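Local coordinates for citrate synthase (PDB 2P2W), which probably catalyses the condensation of oxaloacetate with acetyl-CoA and water to citrate and CoA, a step of the tricarboxylic acid cycle, at residues A[88-93]-A[128-133]; A[153-158]-A[311-316]. One frame throughout, in Å; residues are numbered along the deposited sequence.

Interaction 1 of 2, residues A[88-93]-A[128-133]; sequences LHYIDV and YYYRYS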
loop_
_atom_site.group_PDB
_atom_site.type_symbol
_atom_site.label_atom_id
_atom_site.label_comp_id
_atom_site.label_asym_id
_atom_site.label_seq_id
_atom_site.Cartn_x
_atom_site.Cartn_y
_atom_site.Cartn_z
ATOM N N LEU A 88 -9.922 3.808 17.031
ATOM C CA LEU A 88 -9.160 3.413 15.851
ATOM C C LEU A 88 -7.662 3.371 16.140
ATOM O O LEU A 88 -7.175 4.057 17.038
ATOM C CB LEU A 88 -9.410 4.397 14.703
ATOM C CG LEU A 88 -10.843 4.573 14.205
ATOM C CD1 LEU A 88 -10.889 5.698 13.174
ATOM C CD2 LEU A 88 -11.339 3.265 13.605
ATOM N N HIS A 89 -6.939 2.556 15.377
ATOM C CA HIS A 89 -5.489 2.467 15.516
ATOM C C HIS A 89 -4.971 3.709 14.784
ATOM O O HIS A 89 -5.494 4.076 13.727
ATOM C CB HIS A 89 -4.969 1.186 14.853
ATOM C CG HIS A 89 -3.501 0.946 15.051
ATOM N ND1 HIS A 89 -2.532 1.618 14.337
ATOM C CD2 HIS A 89 -2.838 0.098 15.877
ATOM C CE1 HIS A 89 -1.336 1.193 14.710
ATOM N NE2 HIS A 89 -1.495 0.271 15.643
ATOM N N TYR A 90 -3.956 4.362 15.338
ATOM C CA TYR A 90 -3.427 5.580 14.721
ATOM C C TYR A 90 -2.931 5.456 13.281
ATOM O O TYR A 90 -3.058 6.405 12.505
ATOM C CB TYR A 90 -2.352 6.187 15.626
ATOM C CG TYR A 90 -2.955 6.868 16.832
ATOM C CD1 TYR A 90 -3.397 8.190 16.759
ATOM C CD2 TYR A 90 -3.156 6.172 18.027
ATOM C CE1 TYR A 90 -4.026 8.803 17.841
ATOM C CE2 TYR A 90 -3.789 6.776 19.115
ATOM C CZ TYR A 90 -4.221 8.092 19.012
ATOM O OH TYR A 90 -4.862 8.694 20.072
ATOM N N ILE A 91 -2.376 4.307 12.908
ATOM C CA ILE A 91 -1.919 4.131 11.530
ATOM C C ILE A 91 -3.133 4.242 10.599
ATOM O O ILE A 91 -3.050 4.838 9.518
ATOM C CB ILE A 91 -1.240 2.749 11.314
ATOM C CG1 ILE A 91 0.157 2.737 11.950
ATOM C CG2 ILE A 91 -1.145 2.434 9.816
ATOM C CD1 ILE A 91 1.169 3.678 11.291
ATOM N N ASP A 92 -4.259 3.668 11.021
ATOM C CA ASP A 92 -5.477 3.718 10.217
ATOM C C ASP A 92 -6.019 5.142 10.140
ATOM O O ASP A 92 -6.552 5.557 9.109
ATOM C CB ASP A 92 -6.545 2.780 10.788
ATOM C CG ASP A 92 -6.196 1.315 10.585
ATOM O OD1 ASP A 92 -5.372 1.024 9.694
ATOM O OD2 ASP A 92 -6.749 0.458 11.303
ATOM N N VAL A 93 -5.879 5.883 11.234
ATOM C CA VAL A 93 -6.331 7.268 11.283
ATOM C C VAL A 93 -5.580 8.058 10.213
ATOM O O VAL A 93 -6.175 8.854 9.477
ATOM C CB VAL A 93 -6.062 7.886 12.679
ATOM C CG1 VAL A 93 -6.341 9.380 12.658
ATOM C CG2 VAL A 93 -6.947 7.201 13.717
ATOM N N TYR A 128 -4.763 15.634 17.000
ATOM C CA TYR A 128 -6.198 15.893 16.960
ATOM C C TYR A 128 -7.014 14.656 17.305
ATOM O O TYR A 128 -7.990 14.741 18.053
ATOM C CB TYR A 128 -6.622 16.380 15.574
ATOM C CG TYR A 128 -6.420 17.862 15.314
ATOM C CD1 TYR A 128 -5.652 18.656 16.167
ATOM C CD2 TYR A 128 -6.987 18.461 14.193
ATOM C CE1 TYR A 128 -5.455 20.019 15.902
ATOM C CE2 TYR A 128 -6.798 19.810 13.918
ATOM C CZ TYR A 128 -6.033 20.583 14.772
ATOM O OH TYR A 128 -5.845 21.913 14.479
ATOM N N TYR A 129 -6.632 13.509 16.750
ATOM C CA TYR A 129 -7.381 12.290 17.026
ATOM C C TYR A 129 -7.210 11.877 18.482
ATOM O O TYR A 129 -8.135 11.359 19.102
ATOM C CB TYR A 129 -6.947 11.151 16.097
ATOM C CG TYR A 129 -7.813 9.924 16.254
ATOM C CD1 TYR A 129 -9.060 9.841 15.625
ATOM C CD2 TYR A 129 -7.434 8.888 17.101
ATOM C CE1 TYR A 129 -9.909 8.755 15.848
ATOM C CE2 TYR A 129 -8.273 7.798 17.327
ATOM C CZ TYR A 129 -9.507 7.738 16.702
ATOM O OH TYR A 129 -10.331 6.661 16.939
ATOM N N TYR A 130 -6.022 12.115 19.021
ATOM C CA TYR A 130 -5.741 11.792 20.411
ATOM C C TYR A 130 -6.671 12.593 21.327
ATOM O O TYR A 130 -7.352 12.026 22.188
ATOM C CB TYR A 130 -4.287 12.123 20.731
ATOM C CG TYR A 130 -3.900 11.883 22.168
ATOM C CD1 TYR A 130 -3.871 10.592 22.697
ATOM C CD2 TYR A 130 -3.546 12.946 23.000
ATOM C CE1 TYR A 130 -3.497 10.366 24.020
ATOM C CE2 TYR A 130 -3.169 12.730 24.322
ATOM C CZ TYR A 130 -3.147 11.439 24.825
ATOM O OH TYR A 130 -2.777 11.224 26.132
ATOM N N ARG A 131 -6.693 13.912 21.131
ATOM C CA ARG A 131 -7.533 14.801 21.933
ATOM C C ARG A 131 -9.003 14.429 21.772
ATOM O O ARG A 131 -9.742 14.323 22.753
ATOM C CB ARG A 131 -7.330 16.256 21.502
ATOM C CG ARG A 131 -5.889 16.736 21.573
ATOM C CD ARG A 131 -5.406 16.892 23.010
ATOM N NE ARG A 131 -6.098 17.970 23.712
ATOM C CZ ARG A 131 -5.764 18.403 24.925
ATOM N NH1 ARG A 131 -4.743 17.853 25.571
ATOM N NH2 ARG A 131 -6.451 19.385 25.495
ATOM N N TYR A 132 -9.417 14.239 20.523
ATOM C CA TYR A 132 -10.791 13.875 20.205
ATOM C C TYR A 132 -11.204 12.568 20.872
ATOM O O TYR A 132 -12.221 12.509 21.563
ATOM C CB TYR A 132 -10.959 13.749 18.688
ATOM C CG TYR A 132 -12.213 13.019 18.265
ATOM C CD1 TYR A 132 -13.478 13.554 18.515
ATOM C CD2 TYR A 132 -12.136 11.785 17.617
ATOM C CE1 TYR A 132 -14.636 12.879 18.128
ATOM C CE2 TYR A 132 -13.284 11.100 17.228
ATOM C CZ TYR A 132 -14.532 11.655 17.487
ATOM O OH TYR A 132 -15.667 10.980 17.101
ATOM N N SER A 133 -10.408 11.523 20.668
ATOM C CA SER A 133 -10.715 10.215 21.238
ATOM C C SER A 133 -10.842 10.242 22.760
ATOM O O SER A 133 -11.527 9.407 23.345
ATOM C CB SER A 133 -9.650 9.192 20.826
ATOM O OG SER A 133 -8.377 9.544 21.335
#
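The capped N-terminus of helix 90-98 packs here against the C-terminal turns of helix 110-133, within the largely helical citrate synthase fold and away from the predicted active-site residues. His89 is the N-cap: its ND1 accepts from Ile91 N at 3.0 Å, with the donor close to the imidazole plane. Tyr129 carries most of the contact. With CG anti to its backbone N (chi1 -174°), its ring projects from helix 110-133 across the start of helix 90-98. Val93 CG2 sits almost exactly on the ring normal, 3.6 Å from the centroid, a CH-pi contact. The edge of Tyr129 is turned toward the face of Tyr90, CD2 coming to 3.5 Å from Tyr90 CE1, in an offset edge-to-face stack with planes at 88°. The phenol oxygen ends beside Leu88, where it accepts a nearly straight bond from Leu88 N (2.9 Å, 161°), and it is also hydrogen-bonded to Pro85 O. Two backbone partners thus grip this buried hydroxyl and fix the reach of the ring, while Leu88 CB packs against the same oxygen. A leucine here has no hydroxyl for the Leu88 amide and the Pro85 carbonyl, and loss of the ring would probably loosen the packing on Val93 and Tyr90. Leu88 also packs on His101 of the second subunit, which puts the contact near the dimer interface. Tyr90, whose CG is anti to its carbonyl carbon, reaches past Tyr129 to the next residue: its OH meets the edge of the Tyr130 ring, 3.4 Å from Tyr130 CD1.

Interaction 2 of 2, residues A[153-158]-A[311-316]; sequences YMMFGE and GFPRNM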
loop_
_atom_site.group_PDB
_atom_site.type_symbol
_atom_site.label_atom_id
_atom_site.label_comp_id
_atom_site.label_asym_id
_atom_site.label_seq_id
_atom_site.Cartn_x
_atom_site.Cartn_y
_atom_site.Cartn_z
ATOM N N TYR A 153 3.143 19.717 22.134
ATOM C CA TYR A 153 2.196 20.675 22.685
ATOM C C TYR A 153 0.749 20.393 22.278
ATOM O O TYR A 153 -0.164 20.554 23.088
ATOM C CB TYR A 153 2.587 22.105 22.289
ATOM C CG TYR A 153 1.906 23.153 23.139
ATOM C CD1 TYR A 153 2.463 23.553 24.355
ATOM C CD2 TYR A 153 0.679 23.699 22.766
ATOM C CE1 TYR A 153 1.813 24.465 25.183
ATOM C CE2 TYR A 153 0.018 24.615 23.585
ATOM C CZ TYR A 153 0.591 24.990 24.794
ATOM O OH TYR A 153 -0.055 25.880 25.623
ATOM N N MET A 154 0.532 19.979 21.031
ATOM C CA MET A 154 -0.823 19.675 20.574
ATOM C C MET A 154 -1.330 18.424 21.281
ATOM O O MET A 154 -2.539 18.205 21.391
ATOM C CB MET A 154 -0.865 19.442 19.061
ATOM C CG MET A 154 -0.563 20.670 18.214
ATOM S SD MET A 154 -0.867 20.340 16.461
ATOM C CE MET A 154 0.153 18.875 16.191
ATOM N N MET A 155 -0.397 17.604 21.753
ATOM C CA MET A 155 -0.740 16.370 22.456
ATOM C C MET A 155 -1.062 16.603 23.924
ATOM O O MET A 155 -2.121 16.203 24.409
ATOM C CB MET A 155 0.425 15.369 22.397
ATOM C CG MET A 155 0.510 14.517 21.145
ATOM S SD MET A 155 -0.731 13.219 21.096
ATOM C CE MET A 155 -0.104 12.075 22.385
ATOM N N PHE A 156 -0.144 17.265 24.621
ATOM C CA PHE A 156 -0.281 17.483 26.055
ATOM C C PHE A 156 -0.456 18.915 26.553
ATOM O O PHE A 156 -0.557 19.134 27.759
ATOM C CB PHE A 156 0.925 16.862 26.753
ATOM C CG PHE A 156 1.266 15.485 26.259
ATOM C CD1 PHE A 156 0.386 14.425 26.453
ATOM C CD2 PHE A 156 2.469 15.246 25.601
ATOM C CE1 PHE A 156 0.701 13.145 26.000
ATOM C CE2 PHE A 156 2.794 13.967 25.144
ATOM C CZ PHE A 156 1.906 12.917 25.345
ATOM N N GLY A 157 -0.479 19.883 25.645
ATOM C CA GLY A 157 -0.649 21.269 26.047
ATOM C C GLY A 157 0.453 21.813 26.941
ATOM O O GLY A 157 0.227 22.735 27.725
ATOM N N GLU A 158 1.651 21.249 26.827
ATOM C CA GLU A 158 2.780 21.700 27.632
ATOM C C GLU A 158 4.105 21.426 26.925
ATOM O O GLU A 158 4.166 20.630 25.986
ATOM C CB GLU A 158 2.760 21.007 28.999
ATOM C CG GLU A 158 2.753 19.493 28.925
ATOM C CD GLU A 158 2.442 18.840 30.260
ATOM O OE1 GLU A 158 2.207 19.573 31.245
ATOM O OE2 GLU A 158 2.427 17.592 30.324
ATOM N N GLY A 311 5.374 8.973 27.546
ATOM C CA GLY A 311 3.939 9.174 27.821
ATOM C C GLY A 311 3.005 8.981 26.589
ATOM O O GLY A 311 1.845 9.366 26.661
ATOM N N PHE A 312 3.477 8.391 25.493
ATOM C CA PHE A 312 2.619 8.177 24.330
ATOM C C PHE A 312 1.876 6.845 24.393
ATOM O O PHE A 312 2.391 5.866 24.932
ATOM C CB PHE A 312 3.440 8.224 23.038
ATOM C CG PHE A 312 3.977 9.584 22.711
ATOM C CD1 PHE A 312 3.219 10.478 21.965
ATOM C CD2 PHE A 312 5.224 9.987 23.174
ATOM C CE1 PHE A 312 3.692 11.760 21.685
ATOM C CE2 PHE A 312 5.711 11.271 22.898
ATOM C CZ PHE A 312 4.940 12.156 22.152
ATOM N N PRO A 313 0.648 6.797 23.845
ATOM C CA PRO A 313 -0.164 5.575 23.834
ATOM C C PRO A 313 0.526 4.522 22.966
ATOM O O PRO A 313 1.071 4.846 21.913
ATOM C CB PRO A 313 -1.483 6.028 23.204
ATOM C CG PRO A 313 -1.460 7.474 22.830
ATOM C CD PRO A 313 -0.081 7.916 23.224
ATOM N N ARG A 314 0.489 3.269 23.400
ATOM C CA ARG A 314 1.130 2.181 22.667
ATOM C C ARG A 314 0.623 2.033 21.224
ATOM O O ARG A 314 1.359 1.668 20.316
ATOM C CB ARG A 314 0.925 0.883 23.450
ATOM C CG ARG A 314 1.651 0.927 24.795
ATOM C CD ARG A 314 1.602 -0.404 25.553
ATOM N NE ARG A 314 2.435 -0.309 26.758
ATOM C CZ ARG A 314 2.543 -1.395 27.544
ATOM N NH1 ARG A 314 1.908 -2.511 27.235
ATOM N NH2 ARG A 314 3.317 -1.342 28.634
ATOM N N ASN A 315 -0.684 2.290 21.019
ATOM C CA ASN A 315 -1.212 2.120 19.667
ATOM C C ASN A 315 -0.895 3.312 18.751
ATOM O O ASN A 315 -1.419 3.448 17.649
ATOM C CB ASN A 315 -2.717 1.816 19.729
ATOM C CG ASN A 315 -3.501 3.041 20.119
ATOM O OD1 ASN A 315 -3.036 3.907 20.853
ATOM N ND2 ASN A 315 -4.752 3.087 19.630
ATOM N N MET A 316 -0.012 4.210 19.257
ATOM C CA MET A 316 0.496 5.301 18.427
ATOM C C MET A 316 1.989 5.122 18.078
ATOM O O MET A 316 2.561 5.870 17.288
ATOM C CB MET A 316 0.283 6.640 19.159
ATOM C CG MET A 316 0.550 7.848 18.253
ATOM S SD MET A 316 0.720 9.389 19.166
ATOM C CE MET A 316 -1.023 9.666 19.521
#
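Two phenylalanine rings meet edge to face: the edge of Phe156 is turned toward one face of Phe312, with centroids 5.5 Å apart and planes at 61°. The touching is done by the far end of Phe156, whose CE2 comes to 4.1 Å from Phe312 CZ. One face of the Phe156 ring is covered by CB of the preceding residue, Met155, and its tip also meets the backbone of the loop, CZ lying 3.8 Å from Gly311 O. Gly311 closes helix 299-309 with a Schellman motif at positive phi; at these backbone angles a CB would crowd the carbonyl oxygen of the residue before, and it would point toward Phe156.

Beside the aromatic pair, Met155 bends at both chi2 (-74°) and chi3 (-72°), which brings its methyl to the loop. Its CE touches Phe312 at CD1 (3.7 Å), and Pro313 CD packs more loosely on the same methyl. Met316 comes in from the other end of the loop segment, its chain bent only at chi3, and the two thioethers meet tip to tip, with Met155 CE 3.9 Å from Met316 CE.

Apart from the Gly311 carbonyl, the meeting groups are apolar side chains. They join the last turn of helix 147-156 to the connection between helices 299-309 and 317-337, while Tyr130 of helix 110-133 packs against both Met155 and Pro313, and Tyr90 of helix 90-98 against Met316.

Interactions 1 and 2 adjoin, their centres about 11 Å apart, and they follow one another along the chain: helix 110-133, which supplies the second segment of interaction 1, is followed by helix 147-156, which opens interaction 2. Tyr130 and Met155 join them directly, with Tyr130 CD2 3.4 Å from Met155 SD. A second junction lies at Tyr90, where CD2 packs 3.3 Å from Asn315 O. Arg131 adds a weak hydrogen bond from NH1 to Met155 O. Tyr90 and Tyr130, one from each segment of interaction 1, both reach the 311-316 loop. Both contacts lie away from His250 and Asp300, the predicted active-site residues, and constitute structural packing.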